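Local coordinates for Blr3880 protein (Bradyrhizobium japonicum, PDB 2OOD), which probably catalyses the zinc-dependent hydrolytic deamination of guanine to xanthine and ammonia, a step of purine breakdown, at residues 23-26 with 27-30; 381-384 with 385-389. All coordinates share one frame; numbering follows the deposited sequence.

Contact 1: residues 23-26 with 27-30; sequences IGNE and QAAA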
loop_
_atom_site.group_PDB
_atom_site.type_symbol
_atom_site.label_atom_id
_atom_site.label_comp_id
_atom_site.label_asym_id
_atom_site.label_seq_id
_atom_site.Cartn_x
_atom_site.Cartn_y
_atom_site.Cartn_z
ATOM N N ILE A 23 -17.278 19.451 9.426
ATOM C CA ILE A 23 -16.130 20.036 8.748
ATOM C C ILE A 23 -15.429 21.054 9.635
ATOM O O ILE A 23 -16.072 21.898 10.252
ATOM C CB ILE A 23 -16.508 20.761 7.434
ATOM C CG1 ILE A 23 -17.045 19.773 6.397
ATOM C CG2 ILE A 23 -15.281 21.443 6.859
ATOM C CD1 ILE A 23 -18.551 19.629 6.402
ATOM N N GLY A 24 -14.105 20.969 9.693
ATOM C CA GLY A 24 -13.331 21.902 10.492
ATOM C C GLY A 24 -13.380 21.666 11.988
ATOM O O GLY A 24 -12.746 22.396 12.756
ATOM N N ASN A 25 -14.115 20.642 12.411
ATOM C CA ASN A 25 -14.239 20.343 13.831
ATOM C C ASN A 25 -14.601 18.879 14.052
ATOM O O ASN A 25 -15.539 18.556 14.781
ATOM C CB ASN A 25 -15.308 21.246 14.439
ATOM C CG ASN A 25 -15.390 21.114 15.926
ATOM O OD1 ASN A 25 -14.368 21.166 16.620
ATOM N ND2 ASN A 25 -16.605 20.948 16.437
ATOM N N GLU A 26 -13.831 17.997 13.428
ATOM C CA GLU A 26 -14.075 16.566 13.509
ATOM C C GLU A 26 -13.921 15.972 14.900
ATOM O O GLU A 26 -14.525 14.941 15.194
ATOM C CB GLU A 26 -13.161 15.845 12.526
ATOM C CG GLU A 26 -13.116 16.511 11.168
ATOM C CD GLU A 26 -12.522 15.616 10.100
ATOM O OE1 GLU A 26 -13.211 14.669 9.671
ATOM O OE2 GLU A 26 -11.365 15.850 9.693
ATOM N N GLN A 27 -13.131 16.622 15.754
ATOM C CA GLN A 27 -12.911 16.146 17.122
ATOM C C GLN A 27 -14.248 15.874 17.804
ATOM O O GLN A 27 -14.371 14.963 18.615
ATOM C CB GLN A 27 -12.154 17.186 17.946
ATOM C CG GLN A 27 -10.849 17.674 17.334
ATOM C CD GLN A 27 -11.050 18.635 16.149
ATOM O OE1 GLN A 27 -11.196 18.220 14.984
ATOM N NE2 GLN A 27 -11.063 19.938 16.454
ATOM N N ALA A 28 -15.242 16.682 17.461
ATOM C CA ALA A 28 -16.575 16.569 18.022
ATOM C C ALA A 28 -17.246 15.238 17.722
ATOM O O ALA A 28 -18.241 14.887 18.360
ATOM C CB ALA A 28 -17.441 17.702 17.501
ATOM N N ALA A 29 -16.728 14.498 16.749
ATOM C CA ALA A 29 -17.335 13.217 16.409
ATOM C C ALA A 29 -16.666 12.097 17.192
ATOM O O ALA A 29 -17.219 11.006 17.328
ATOM C CB ALA A 29 -17.224 12.960 14.903
ATOM N N ALA A 30 -15.478 12.384 17.720
ATOM C CA ALA A 30 -14.708 11.413 18.488
ATOM C C ALA A 30 -14.945 11.514 19.996
ATOM O O ALA A 30 -15.477 12.506 20.498
ATOM C CB ALA A 30 -13.222 11.583 18.186
#

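Contact 2: residues 381-384 with 385-389; sequences VTLG and GAEGL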
loop_
_atom_site.group_PDB
_atom_site.type_symbol
_atom_site.label_atom_id
_atom_site.label_comp_id
_atom_site.label_asym_id
_atom_site.label_seq_id
_atom_site.Cartn_x
_atom_site.Cartn_y
_atom_site.Cartn_z
ATOM N N VAL A 381 -14.116 2.373 9.588
ATOM C CA VAL A 381 -13.852 0.965 9.859
ATOM C C VAL A 381 -14.504 0.503 11.166
ATOM O O VAL A 381 -14.313 -0.635 11.593
ATOM C CB VAL A 381 -12.335 0.670 9.903
ATOM C CG1 VAL A 381 -11.706 1.008 8.565
ATOM C CG2 VAL A 381 -11.682 1.465 11.014
ATOM N N THR A 382 -15.271 1.393 11.796
ATOM C CA THR A 382 -15.967 1.060 13.034
ATOM C C THR A 382 -17.416 1.531 12.994
ATOM O O THR A 382 -18.222 0.945 12.280
ATOM C CB THR A 382 -15.272 1.650 14.281
ATOM O OG1 THR A 382 -15.340 3.079 14.244
ATOM C CG2 THR A 382 -13.812 1.196 14.345
ATOM N N LEU A 383 -17.752 2.587 13.733
ATOM C CA LEU A 383 -19.136 3.070 13.769
ATOM C C LEU A 383 -19.769 3.249 12.387
ATOM O O LEU A 383 -20.921 2.852 12.158
ATOM C CB LEU A 383 -19.230 4.380 14.555
ATOM C CG LEU A 383 -20.656 4.897 14.785
ATOM C CD1 LEU A 383 -21.494 3.835 15.485
ATOM C CD2 LEU A 383 -20.611 6.164 15.613
ATOM N N GLY A 384 -19.011 3.845 11.468
ATOM C CA GLY A 384 -19.507 4.060 10.121
ATOM C C GLY A 384 -19.782 2.754 9.408
ATOM O O GLY A 384 -20.788 2.608 8.725
ATOM N N GLY A 385 -18.879 1.798 9.567
ATOM C CA GLY A 385 -19.065 0.511 8.930
ATOM C C GLY A 385 -20.236 -0.227 9.536
ATOM O O GLY A 385 -20.920 -0.980 8.845
ATOM N N ALA A 386 -20.470 -0.008 10.829
ATOM C CA ALA A 386 -21.566 -0.659 11.532
ATOM C C ALA A 386 -22.902 -0.158 10.995
ATOM O O ALA A 386 -23.804 -0.954 10.724
ATOM C CB ALA A 386 -21.468 -0.394 13.028
ATOM N N GLU A 387 -23.025 1.160 10.833
ATOM C CA GLU A 387 -24.257 1.745 10.312
ATOM C C GLU A 387 -24.469 1.341 8.852
ATOM O O GLU A 387 -25.604 1.142 8.418
ATOM C CB GLU A 387 -24.215 3.270 10.434
ATOM C CG GLU A 387 -23.841 3.754 11.827
ATOM C CD GLU A 387 -23.904 5.263 11.978
ATOM O OE1 GLU A 387 -23.684 5.983 10.978
ATOM O OE2 GLU A 387 -24.157 5.732 13.111
ATOM N N GLY A 388 -23.370 1.210 8.109
ATOM C CA GLY A 388 -23.441 0.821 6.710
ATOM C C GLY A 388 -23.903 -0.612 6.532
ATOM O O GLY A 388 -24.467 -0.970 5.498
ATOM N N LEU A 389 -23.661 -1.438 7.549
ATOM C CA LEU A 389 -24.065 -2.842 7.529
ATOM C C LEU A 389 -25.324 -3.052 8.373
ATOM O O LEU A 389 -25.797 -4.178 8.538
ATOM C CB LEU A 389 -22.932 -3.732 8.052
ATOM C CG LEU A 389 -21.773 -3.999 7.088
ATOM C CD1 LEU A 389 -20.673 -4.775 7.795
ATOM C CD2 LEU A 389 -22.292 -4.777 5.889
#

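Contact 1: residues 23-26 with 27-30
Asn25 carries its CG opposite the backbone N (chi1 -173°), which swings the amide forward along the chain toward Gln27 and Ala28. Gln27 answers by folding back: its chain bends at CG (chi2 74°) and brings its own amide over the start of the turn. The two amides meet nearly perpendicular, their planes 86° apart, with Asn25 OD1 3.5 Å from Gln27 NE2. On the other branch of the asparagine, ND2 lies 3.5 Å from the methyl CB of Ala28. Gln27 OE1 comes to 3.1 Å from Glu26 N, but at an angle too poor for a hydrogen bond.

The backbone beneath is a short 3-10 turn made of i to i+3 bonds. Ala28 N donates to Asn25 O at 3.3 Å, and Ala29 N donates to Glu26 O at 2.7 Å. Glu26 turns its carboxylate elsewhere, with OE2 hydrogen-bonded to Ser373 OG and OE1 in a weak, long ion pair with Arg376. The chemistry is therefore divided: main-chain bonds shape the turn, the Asn25 and Gln27 amides lie against it at the surface, and the glutamate ties it to the residues around helix 374-380.

Contact 2: residues 381-384 with 385-389
Three main-chain hydrogen bonds of the i to i+4 kind run from 385-389 back to 381-384 and form the short helix 383-388. Ala386 N reaches Thr382 O at 2.8 Å. The next two, Glu387 N to Leu383 O and Gly388 N to Gly384 O, are each 3.0 Å. At the far end Leu389 N makes only weak bonds, to Gly385 O and Ala386 O, as the helix runs out.

The van der Waals contacts between side chain and backbone come mainly from Leu383 and Glu387, one turn apart. The glutamate's CG stands opposite its own carbonyl carbon (chi1 -51°), a setting that lays it 3.1 Å from Leu383 O, beside the carbonyl already taken by the Glu387 N-H. Farther along the extended chain, OE2 comes within 4.0 Å of Leu383 CG, and the two side chains slant across one another. Ala386 adds its methyl, CB resting 3.4 Å from Leu383 O. With Glu387 cut back to an alanine, Leu383 CG and CD1 would probably lose the carboxylate beside them, and Leu383 O the CG methylene against it.

Among polar side chains, Thr382 occupies the N-cap position without making a capping bond; its OG1 instead hydrogen-bonds to Phe378 O in the preceding helix 374-380.

The segment sits deep in the amidohydrolase domain, with Gly384, Gly385 and Gly388 all buried within the short helix. Val381 packs on Phe75 of strand 70-81 and on Met335 and Leu339 of helix 335-352, Thr382 and Leu383 both touch Phe15 of strand 11-15, and Leu389 lies on Ile76 while its O accepts a hydrogen bond from Trp230 NE1.

In the fold
From the N terminus, strand 11-15 leads into the loop that contact 1 shapes with its 3-10 turn just before the chain returns along strand 30-33, antiparallel to 11-15. The chain then completes the small sheet with strands 36-41, 45-48 and 62-67, goes on to the barrel of the amidohydrolase domain and reaches contact 2 after helix 374-380. The two follow in series, neither nested nor crossed; the centres of contact 1 and contact 2 are about 17 Å apart, and the nearest atoms of contact 1 and contact 2 about 6 Å. Helix 374-380 joins them: its Tyr375 touches contact 1, and its end leads directly into contact 2. Strand 11-15 is a second bridge, its Phe15 also meeting Ala30 of contact 1.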